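Local coordinates for protein glycoside Hydrolase (PDB 5TA0) that probably cleaves agarose-type galactans as a family GH86 glycoside hydrolase, captured here as an engineered variant with a bound neoagaro-oligosaccharide, at residues Val40-His52 with Phe413-Val425. Numbering follows the deposited sequence.
Sequences VTEFNRPKFINFH and FYQLWKDVKGTRV. With AAL (3,6-anhydro-alpha-L-galactopyranose), chain C; EDO (1,2-ethanediol), chain O.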
ATOM      1  N   VAL A  40      -8.534 -10.405 -12.069  1.00 11.24           N
ATOM      2  CA  VAL A  40      -7.266 -10.806 -11.461  1.00 10.91           C
ATOM      3  C   VAL A  40      -7.381 -12.195 -10.882  1.00 10.80           C
ATOM      4  O   VAL A  40      -8.226 -12.472 -10.026  1.00 11.11           O
ATOM      5  CB  VAL A  40      -6.809  -9.850 -10.344  1.00 11.18           C
ATOM      6  CG1 VAL A  40      -5.456 -10.315  -9.803  1.00 11.16           C
ATOM      7  CG2 VAL A  40      -6.701  -8.429 -10.858  1.00 11.75           C
ATOM      8  N   THR A  41      -6.525 -13.078 -11.365  1.00 10.38           N
ATOM      9  CA  THR A  41      -6.446 -14.432 -10.853  1.00 10.66           C
ATOM     10  C   THR A  41      -5.036 -14.854 -10.405  1.00 10.66           C
ATOM     11  O   THR A  41      -4.885 -15.985  -9.952  1.00 10.70           O
ATOM     12  CB  THR A  41      -6.909 -15.456 -11.921  1.00 11.27           C
ATOM     13  OG1 THR A  41      -6.026 -15.404 -13.036  1.00 12.51           O
ATOM     14  CG2 THR A  41      -8.299 -15.176 -12.381  1.00 11.91           C
ATOM     15  N   GLU A  42      -4.043 -13.975 -10.534  0.50 10.62           N
ATOM     16  CA  GLU A  42      -2.647 -14.342 -10.289  0.50 10.63           C
ATOM     17  C   GLU A  42      -1.958 -13.345  -9.387  0.50 10.22           C
ATOM     18  O   GLU A  42      -2.330 -12.167  -9.351  0.50 10.08           O
ATOM     19  CB  GLU A  42      -1.871 -14.433 -11.598  0.50 11.36           C
ATOM     20  CG  GLU A  42      -2.377 -15.522 -12.534  0.50 12.50           C
ATOM     21  CD  GLU A  42      -1.542 -15.682 -13.796  0.50 14.05           C
ATOM     22  OE1 GLU A  42      -0.796 -14.764 -14.181  0.50 15.80           O
ATOM     23  OE2 GLU A  42      -1.649 -16.751 -14.426  0.50 16.91           O
ATOM     24  N   PHE A  43      -0.936 -13.808  -8.679  1.00  9.90           N
ATOM     25  CA  PHE A  43      -0.081 -12.912  -7.900  1.00  9.78           C
ATOM     26  C   PHE A  43       0.675 -12.031  -8.870  1.00  9.91           C
ATOM     27  O   PHE A  43       1.144 -12.493  -9.905  1.00 13.10           O
ATOM     28  CB  PHE A  43       0.920 -13.711  -7.047  1.00  9.37           C
ATOM     29  CG  PHE A  43       1.662 -12.892  -6.025  1.00  9.11           C
ATOM     30  CD1 PHE A  43       0.975 -12.085  -5.118  1.00  9.79           C
ATOM     31  CD2 PHE A  43       3.054 -12.907  -5.987  1.00  9.31           C
ATOM     32  CE1 PHE A  43       1.665 -11.354  -4.157  1.00  9.84           C
ATOM     33  CE2 PHE A  43       3.729 -12.164  -5.039  1.00  9.30           C
ATOM     34  CZ  PHE A  43       3.041 -11.408  -4.124  1.00  9.61           C
ATOM     35  N   ASN A  44       0.773 -10.758  -8.554  1.00  9.20           N
ATOM     36  CA  ASN A  44       1.464  -9.796  -9.401  1.00  8.87           C
ATOM     37  C   ASN A  44       2.760  -9.381  -8.704  1.00  8.92           C
ATOM     38  O   ASN A  44       2.760  -8.471  -7.844  1.00  8.72           O
ATOM     39  CB  ASN A  44       0.521  -8.620  -9.645  1.00  9.19           C
ATOM     40  CG  ASN A  44       1.040  -7.662 -10.684  1.00  9.33           C
ATOM     41  OD1 ASN A  44       2.234  -7.431 -10.819  1.00  9.39           O
ATOM     42  ND2 ASN A  44       0.115  -7.062 -11.428  1.00  9.63           N
ATOM     43  N   ARG A  45       3.861 -10.048  -9.021  1.00  8.43           N
ATOM     44  CA  ARG A  45       5.127  -9.741  -8.345  1.00  8.61           C
ATOM     45  C   ARG A  45       5.583  -8.297  -8.557  1.00  8.19           C
ATOM     46  O   ARG A  45       5.952  -7.643  -7.613  1.00  8.58           O
ATOM     47  CB  ARG A  45       6.249 -10.737  -8.673  1.00  8.63           C
ATOM     48  CG  ARG A  45       6.059 -12.116  -8.099  1.00  8.91           C
ATOM     49  CD  ARG A  45       7.291 -12.970  -8.292  1.00  9.17           C
ATOM     50  NE  ARG A  45       8.475 -12.485  -7.582  1.00  8.65           N
ATOM     51  CZ  ARG A  45       8.768 -12.722  -6.302  1.00  8.74           C
ATOM     52  NH1 ARG A  45       7.956 -13.443  -5.516  1.00  8.91           N
ATOM     53  NH2 ARG A  45       9.908 -12.228  -5.804  1.00  8.79           N
ATOM     54  N   PRO A  46       5.527  -7.756  -9.781  1.00  7.73           N
ATOM     55  CA  PRO A  46       5.935  -6.355  -9.922  1.00  7.82           C
ATOM     56  C   PRO A  46       5.132  -5.371  -9.077  1.00  8.03           C
ATOM     57  O   PRO A  46       5.717  -4.412  -8.525  1.00  8.06           O
ATOM     58  CB  PRO A  46       5.772  -6.099 -11.430  1.00  7.86           C
ATOM     59  CG  PRO A  46       5.988  -7.465 -12.032  1.00  7.90           C
ATOM     60  CD  PRO A  46       5.330  -8.397 -11.102  1.00  7.71           C
ATOM     61  N   LYS A  47       3.830  -5.592  -8.955  0.50  8.00           N
ATOM     62  CA  LYS A  47       2.964  -4.721  -8.174  0.50  8.15           C
ATOM     63  C   LYS A  47       3.240  -4.759  -6.675  0.50  7.75           C
ATOM     64  O   LYS A  47       2.975  -3.770  -5.988  0.50  7.31           O
ATOM     65  CB  LYS A  47       1.499  -5.112  -8.405  0.50  8.78           C
ATOM     66  CG  LYS A  47       0.513  -4.038  -8.027  0.50  9.15           C
ATOM     67  CD  LYS A  47      -0.808  -4.290  -8.733  0.50  9.22           C
ATOM     68  CE  LYS A  47      -1.586  -5.453  -8.135  0.50  9.03           C
ATOM     69  NZ  LYS A  47      -2.962  -5.592  -8.709  0.50  8.91           N
ATOM     70  N   PHE A  48       3.740  -5.893  -6.172  1.00  7.35           N
ATOM     71  CA  PHE A  48       3.859  -6.148  -4.731  1.00  7.26           C
ATOM     72  C   PHE A  48       5.261  -6.393  -4.190  1.00  7.28           C
ATOM     73  O   PHE A  48       5.555  -5.966  -3.048  1.00  7.65           O
ATOM     74  CB  PHE A  48       2.976  -7.326  -4.328  1.00  7.63           C
ATOM     75  CG  PHE A  48       1.508  -7.053  -4.433  1.00  7.68           C
ATOM     76  CD1 PHE A  48       0.920  -5.977  -3.768  1.00  7.88           C
ATOM     77  CD2 PHE A  48       0.695  -7.876  -5.201  1.00  8.05           C
ATOM     78  CE1 PHE A  48      -0.449  -5.753  -3.855  1.00  8.28           C
ATOM     79  CE2 PHE A  48      -0.673  -7.645  -5.289  1.00  8.34           C
ATOM     80  CZ  PHE A  48      -1.239  -6.582  -4.622  1.00  8.50           C
ATOM     81  N   ILE A  49       6.107  -7.099  -4.923  1.00  7.15           N
ATOM     82  CA  ILE A  49       7.463  -7.434  -4.421  1.00  6.94           C
ATOM     83  C   ILE A  49       8.448  -6.475  -5.067  1.00  6.64           C
ATOM     84  O   ILE A  49       9.063  -6.736  -6.102  1.00  7.20           O
ATOM     85  CB  ILE A  49       7.849  -8.886  -4.662  1.00  7.43           C
ATOM     86  CG1 ILE A  49       6.743  -9.830  -4.162  1.00  7.48           C
ATOM     87  CG2 ILE A  49       9.210  -9.163  -4.013  1.00  7.75           C
ATOM     88  CD1 ILE A  49       6.368  -9.705  -2.700  1.00  7.30           C
ATOM     89  N   ASN A  50       8.579  -5.317  -4.427  1.00  6.60           N
ATOM     90  CA  ASN A  50       9.298  -4.211  -4.991  1.00  6.71           C
ATOM     91  C   ASN A  50       9.870  -3.350  -3.863  1.00  6.71           C
ATOM     92  O   ASN A  50       9.628  -3.635  -2.676  1.00  7.18           O
ATOM     93  CB  ASN A  50       8.387  -3.420  -5.933  1.00  6.72           C
ATOM     94  CG  ASN A  50       7.162  -2.916  -5.213  1.00  6.76           C
ATOM     95  OD1 ASN A  50       7.304  -2.256  -4.165  1.00  7.12           O
ATOM     96  ND2 ASN A  50       5.969  -3.221  -5.710  1.00  6.41           N
ATOM     97  N   PHE A  51      10.636  -2.312  -4.212  1.00  6.74           N
ATOM     98  CA  PHE A  51      11.139  -1.356  -3.224  1.00  6.92           C
ATOM     99  C   PHE A  51      11.400  -0.008  -3.871  1.00  6.75           C
ATOM    100  O   PHE A  51      11.310   0.143  -5.112  1.00  7.14           O
ATOM    101  CB  PHE A  51      12.341  -1.891  -2.422  1.00  7.18           C
ATOM    102  CG  PHE A  51      13.667  -1.962  -3.154  1.00  7.46           C
ATOM    103  CD1 PHE A  51      14.796  -1.311  -2.657  1.00  7.68           C
ATOM    104  CD2 PHE A  51      13.829  -2.756  -4.282  1.00  8.22           C
ATOM    105  CE1 PHE A  51      16.042  -1.455  -3.264  1.00  8.08           C
ATOM    106  CE2 PHE A  51      15.074  -2.876  -4.902  1.00  8.24           C
ATOM    107  CZ  PHE A  51      16.171  -2.218  -4.404  1.00  8.18           C
ATOM    108  N   HIS A  52      11.671   0.977  -3.009  1.00  6.59           N
ATOM    109  CA  HIS A  52      11.702   2.394  -3.405  1.00  6.67           C
ATOM    110  C   HIS A  52      13.101   2.734  -3.885  1.00  6.83           C
ATOM    111  O   HIS A  52      13.871   3.380  -3.183  1.00  7.04           O
ATOM    112  CB  HIS A  52      11.270   3.249  -2.208  1.00  6.92           C
ATOM    113  CG  HIS A  52      10.980   4.683  -2.531  1.00  7.02           C
ATOM    114  ND1 HIS A  52      11.904   5.541  -3.092  1.00  7.13           N
ATOM    115  CD2 HIS A  52       9.843   5.400  -2.401  1.00  7.20           C
ATOM    116  CE1 HIS A  52      11.354   6.731  -3.263  1.00  7.39           C
ATOM    117  NE2 HIS A  52      10.116   6.672  -2.826  1.00  7.35           N
ATOM    118  N   PHE A 413      12.533  -9.840   4.127  1.00  8.76           N
ATOM    119  CA  PHE A 413      11.238  -9.772   3.427  1.00  8.29           C
ATOM    120  C   PHE A 413      11.319 -10.431   2.043  1.00  7.84           C
ATOM    121  O   PHE A 413      10.468 -11.220   1.678  1.00  7.74           O
ATOM    122  CB  PHE A 413      10.789  -8.315   3.285  1.00  8.50           C
ATOM    123  CG  PHE A 413       9.548  -8.135   2.447  1.00  9.08           C
ATOM    124  CD1 PHE A 413       8.283  -8.311   2.976  1.00  9.16           C
ATOM    125  CD2 PHE A 413       9.657  -7.797   1.113  1.00  9.65           C
ATOM    126  CE1 PHE A 413       7.164  -8.172   2.187  1.00  9.82           C
ATOM    127  CE2 PHE A 413       8.530  -7.639   0.314  1.00 10.05           C
ATOM    128  CZ  PHE A 413       7.288  -7.824   0.861  1.00  9.71           C
ATOM    129  N   TYR A 414      12.366 -10.107   1.293  1.00  8.07           N
ATOM    130  CA  TYR A 414      12.511 -10.616  -0.071  1.00  8.44           C
ATOM    131  C   TYR A 414      12.912 -12.090  -0.085  1.00  8.73           C
ATOM    132  O   TYR A 414      12.552 -12.821  -0.994  1.00  9.38           O
ATOM    133  CB  TYR A 414      13.450  -9.703  -0.895  1.00  8.20           C
ATOM    134  CG  TYR A 414      12.909  -8.295  -0.885  1.00  8.16           C
ATOM    135  CD1 TYR A 414      13.333  -7.355   0.053  1.00  8.30           C
ATOM    136  CD2 TYR A 414      11.882  -7.929  -1.744  1.00  8.20           C
ATOM    137  CE1 TYR A 414      12.775  -6.083   0.102  1.00  8.51           C
ATOM    138  CE2 TYR A 414      11.309  -6.662  -1.720  1.00  7.96           C
ATOM    139  CZ  TYR A 414      11.749  -5.735  -0.785  1.00  8.13           C
ATOM    140  OH  TYR A 414      11.176  -4.484  -0.678  1.00  8.11           O
ATOM    141  N   GLN A 415      13.621 -12.536   0.958  1.00  8.92           N
ATOM    142  CA  GLN A 415      13.911 -13.942   1.144  1.00  9.22           C
ATOM    143  C   GLN A 415      12.633 -14.716   1.461  1.00  9.20           C
ATOM    144  O   GLN A 415      12.381 -15.801   0.906  1.00 10.11           O
ATOM    145  CB  GLN A 415      14.973 -14.130   2.247  1.00  9.53           C
ATOM    146  CG  GLN A 415      16.326 -13.622   1.809  1.00 10.33           C
ATOM    147  CD  GLN A 415      17.337 -13.448   2.917  1.00 11.44           C
ATOM    148  OE1 GLN A 415      17.005 -13.236   4.075  1.00 12.13           O
ATOM    149  NE2 GLN A 415      18.601 -13.490   2.529  1.00 12.90           N
ATOM    150  N   LEU A 416      11.787 -14.151   2.297  1.00  8.83           N
ATOM    151  CA  LEU A 416      10.535 -14.793   2.669  1.00  8.67           C
ATOM    152  C   LEU A 416       9.620 -14.988   1.461  1.00  8.70           C
ATOM    153  O   LEU A 416       9.009 -16.045   1.313  1.00  9.01           O
ATOM    154  CB  LEU A 416       9.821 -13.978   3.746  1.00  8.74           C
ATOM    155  CG  LEU A 416       8.446 -14.415   4.225  1.00  8.69           C
ATOM    156  CD1 LEU A 416       8.519 -15.752   4.937  1.00  8.73           C
ATOM    157  CD2 LEU A 416       7.853 -13.353   5.131  1.00  8.80           C
ATOM    158  N   TRP A 417       9.529 -13.956   0.621  1.00  8.41           N
ATOM    159  CA  TRP A 417       8.611 -13.961  -0.528  1.00  8.17           C
ATOM    160  C   TRP A 417       9.257 -14.481  -1.809  1.00  8.81           C
ATOM    161  O   TRP A 417       8.652 -14.432  -2.880  1.00  8.58           O
ATOM    162  CB  TRP A 417       8.032 -12.536  -0.736  1.00  8.13           C
ATOM    163  CG  TRP A 417       7.004 -12.196   0.304  1.00  7.88           C
ATOM    164  CD1 TRP A 417       7.233 -11.638   1.556  1.00  7.81           C
ATOM    165  CD2 TRP A 417       5.585 -12.415   0.234  1.00  7.75           C
ATOM    166  NE1 TRP A 417       6.062 -11.517   2.233  1.00  7.97           N
ATOM    167  CE2 TRP A 417       5.035 -11.986   1.451  1.00  7.72           C
ATOM    168  CE3 TRP A 417       4.726 -12.928  -0.746  1.00  7.59           C
ATOM    169  CZ2 TRP A 417       3.656 -12.041   1.707  1.00  7.95           C
ATOM    170  CZ3 TRP A 417       3.370 -12.964  -0.492  1.00  7.97           C
ATOM    171  CH2 TRP A 417       2.848 -12.541   0.712  1.00  7.80           C
ATOM    172  N   LYS A 418      10.490 -14.988  -1.739  1.00  8.83           N
ATOM    173  CA  LYS A 418      11.182 -15.515  -2.923  1.00  9.73           C
ATOM    174  C   LYS A 418      10.313 -16.608  -3.585  1.00  9.90           C
ATOM    175  O   LYS A 418       9.687 -17.418  -2.900  1.00  9.93           O
ATOM    176  CB  LYS A 418      12.561 -16.071  -2.532  1.00 11.05           C
ATOM    177  CG  LYS A 418      13.477 -16.357  -3.692  1.00 12.44           C
ATOM    178  CD  LYS A 418      14.781 -16.982  -3.228  1.00 14.26           C
ATOM    179  CE  LYS A 418      15.811 -17.096  -4.330  1.00 17.19           C
ATOM    180  NZ  LYS A 418      15.421 -18.064  -5.395  1.00 19.55           N
ATOM    181  N   ASP A 419      10.238 -16.563  -4.913  1.00  9.70           N
ATOM    182  CA  ASP A 419       9.549 -17.574  -5.713  1.00 10.44           C
ATOM    183  C   ASP A 419       8.035 -17.443  -5.744  1.00 10.81           C
ATOM    184  O   ASP A 419       7.411 -18.034  -6.629  1.00 12.18           O
ATOM    185  CB  ASP A 419       9.902 -19.025  -5.307  1.00 11.42           C
ATOM    186  CG  ASP A 419      11.377 -19.256  -5.148  1.00 12.27           C
ATOM    187  OD1 ASP A 419      12.100 -19.027  -6.124  1.00 13.28           O
ATOM    188  OD2 ASP A 419      11.806 -19.667  -4.038  1.00 13.91           O
ATOM    189  N   VAL A 420       7.404 -16.749  -4.794  1.00  9.65           N
ATOM    190  CA  VAL A 420       5.947 -16.766  -4.649  1.00  9.63           C
ATOM    191  C   VAL A 420       5.329 -16.152  -5.912  1.00  9.61           C
ATOM    192  O   VAL A 420       5.652 -15.016  -6.282  1.00  9.54           O
ATOM    193  CB  VAL A 420       5.480 -15.995  -3.402  1.00  9.52           C
ATOM    194  CG1 VAL A 420       3.964 -15.869  -3.378  1.00  9.76           C
ATOM    195  CG2 VAL A 420       5.999 -16.648  -2.119  1.00  9.52           C
ATOM    196  N   LYS A 421       4.468 -16.931  -6.571  1.00  9.39           N
ATOM    197  CA  LYS A 421       3.793 -16.516  -7.794  1.00 10.30           C
ATOM    198  C   LYS A 421       2.747 -17.586  -8.069  1.00  9.63           C
ATOM    199  O   LYS A 421       2.743 -18.653  -7.458  1.00  9.37           O
ATOM    200  CB  LYS A 421       4.751 -16.372  -8.991  1.00 11.82           C
ATOM    201  CG  LYS A 421       5.396 -17.685  -9.458  1.00 12.99           C
ATOM    202  CD  LYS A 421       6.364 -17.503 -10.631  1.00 15.42           C
ATOM    203  CE  LYS A 421       7.629 -16.799 -10.221  1.00 17.64           C
ATOM    204  NZ  LYS A 421       8.532 -17.648  -9.415  1.00 18.93           N
ATOM    205  N   GLY A 422       1.873 -17.278  -9.010  1.00  9.48           N
ATOM    206  CA  GLY A 422       0.951 -18.256  -9.533  1.00  9.67           C
ATOM    207  C   GLY A 422      -0.499 -17.844  -9.420  1.00  9.23           C
ATOM    208  O   GLY A 422      -0.817 -16.679  -9.117  1.00  8.99           O
ATOM    209  N   THR A 423      -1.381 -18.813  -9.658  1.00  9.10           N
ATOM    210  CA  THR A 423      -2.827 -18.587  -9.672  1.00  9.27           C
ATOM    211  C   THR A 423      -3.338 -18.624  -8.237  1.00  8.85           C
ATOM    212  O   THR A 423      -3.039 -19.568  -7.475  1.00  9.66           O
ATOM    213  CB  THR A 423      -3.535 -19.679 -10.503  1.00  9.64           C
ATOM    214  OG1 THR A 423      -3.086 -19.581 -11.862  1.00 11.01           O
ATOM    215  CG2 THR A 423      -5.023 -19.560 -10.426  1.00  9.82           C
ATOM    216  N   ARG A 424      -4.089 -17.592  -7.844  1.00  8.57           N
ATOM    217  CA  ARG A 424      -4.615 -17.517  -6.499  1.00  8.58           C
ATOM    218  C   ARG A 424      -5.657 -18.598  -6.275  1.00  8.63           C
ATOM    219  O   ARG A 424      -6.522 -18.813  -7.141  1.00  8.65           O
ATOM    220  CB  ARG A 424      -5.251 -16.155  -6.261  1.00  8.61           C
ATOM    221  CG  ARG A 424      -5.519 -15.811  -4.803  1.00  8.48           C
ATOM    222  CD  ARG A 424      -6.098 -14.415  -4.685  1.00  8.85           C
ATOM    223  NE  ARG A 424      -6.344 -14.033  -3.308  1.00  8.84           N
ATOM    224  CZ  ARG A 424      -7.214 -13.096  -2.935  1.00  8.82           C
ATOM    225  NH1 ARG A 424      -7.943 -12.444  -3.839  1.00  9.59           N
ATOM    226  NH2 ARG A 424      -7.395 -12.842  -1.644  1.00  9.56           N
ATOM    227  N   VAL A 425      -5.613 -19.219  -5.101  1.00  8.57           N
ATOM    228  CA  VAL A 425      -6.578 -20.236  -4.726  1.00  9.27           C
ATOM    229  C   VAL A 425      -7.174 -19.916  -3.379  1.00 10.05           C
ATOM    230  O   VAL A 425      -6.602 -19.149  -2.574  1.00  9.96           O
ATOM    231  CB  VAL A 425      -6.000 -21.681  -4.784  1.00  9.73           C
ATOM    232  CG1 VAL A 425      -5.673 -22.046  -6.213  1.00  9.61           C
ATOM    233  CG2 VAL A 425      -4.779 -21.827  -3.862  1.00 10.12           C
TER
HETATM  234  C1  AAL C   4      10.484  10.643   0.942  1.00 20.10           C
HETATM  235  C2  AAL C   4      10.245  11.575  -0.263  1.00 20.27           C
HETATM  236  C3  AAL C   4      11.250  11.337  -1.377  1.00 18.78           C
HETATM  237  C4  AAL C   4      12.652  11.382  -0.812  1.00 19.38           C
HETATM  238  C5  AAL C   4      12.660  10.096  -0.048  1.00 19.71           C
HETATM  239  C6  AAL C   4      12.012   9.159  -1.016  1.00 19.87           C
HETATM  240  O2  AAL C   4      10.358  12.950   0.123  1.00 20.69           O
HETATM  241  O3  AAL C   4      11.134   9.975  -1.802  1.00 19.35           O
HETATM  242  O4  AAL C   4      13.599  11.294  -1.898  1.00 19.76           O
HETATM  243  O5  AAL C   4      11.831  10.191   1.114  1.00 19.87           O
HETATM  244  C1  EDO O 712      11.063  -4.214   2.854  1.00 21.36           C
HETATM  245  O1  EDO O 712      10.012  -4.724   2.090  1.00 20.26           O
HETATM  246  C2  EDO O 712      10.642  -4.501   4.275  1.00 20.45           C
HETATM  247  O2  EDO O 712       9.951  -3.328   4.691  1.00 18.30           O
HETATM  248  O   HOH W   1      -7.797 -12.837  -6.965  1.00 12.31           O
HETATM  249  O   HOH W   2      -4.897 -18.053 -13.599  1.00 30.26           O
HETATM  250  O   HOH W   3       2.025 -14.886 -10.658  1.00 13.56           O
HETATM  251  O   HOH W   4      11.460 -12.040  -3.441  1.00  8.87           O
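E42 and T423 form a single beta bridge, their CA atoms 4.3 Å apart. The backbones of 40-52 and 413-425 run antiparallel here. F43 N donates to G422 O, nearly in line with the carbonyl, and R424 N donates to T41 O at 2.8 Å. Water 3 carries the pairing one step further, from F43 O to G422 N. Beyond it the second chain makes a type II turn, W417-V420, and R45 reaches across to it. Its chain bends at chi3 (64°), which turns NH1 onto the turn. NH1 donates to V420 O on a lone pair and to W417 O, both at 2.9 Å and both close to the guanidinium plane. V420 N reaches W417 O from the opposite face of that carbonyl. NH2 meets Y414 O through water 4, while NE pairs with D78, so the guanidinium is fixed on several sides.

The segments join two domains. Residues 50-51 begin the parallel strands of the catalytic barrel, and 423-429 belongs to a beta-sandwich sheet. H52, the last residue of its segment, lies in the glycan pocket, with CE1 3.4 Å from C6 of an anhydrogalactose.

I49 CG1 packs over one face of the R45 guanidinium. F43 CZ lies 4.0 Å from W417 CZ3; the F43 ring and the six-membered ring of W417 lie at 19° to each other but are displaced laterally, with little face-to-face overlap. I49 CD1 rests against W417 CB and also touches CZ of F413. Its other branch, CG2, meets the edge of the Y414 ring at CD2 (3.7 Å). The Y414 hydroxyl donates to N50 O at 2.7 Å from above the carbonyl plane. The same OH accepts from a bound ethanediol, which also sits over one face of F413.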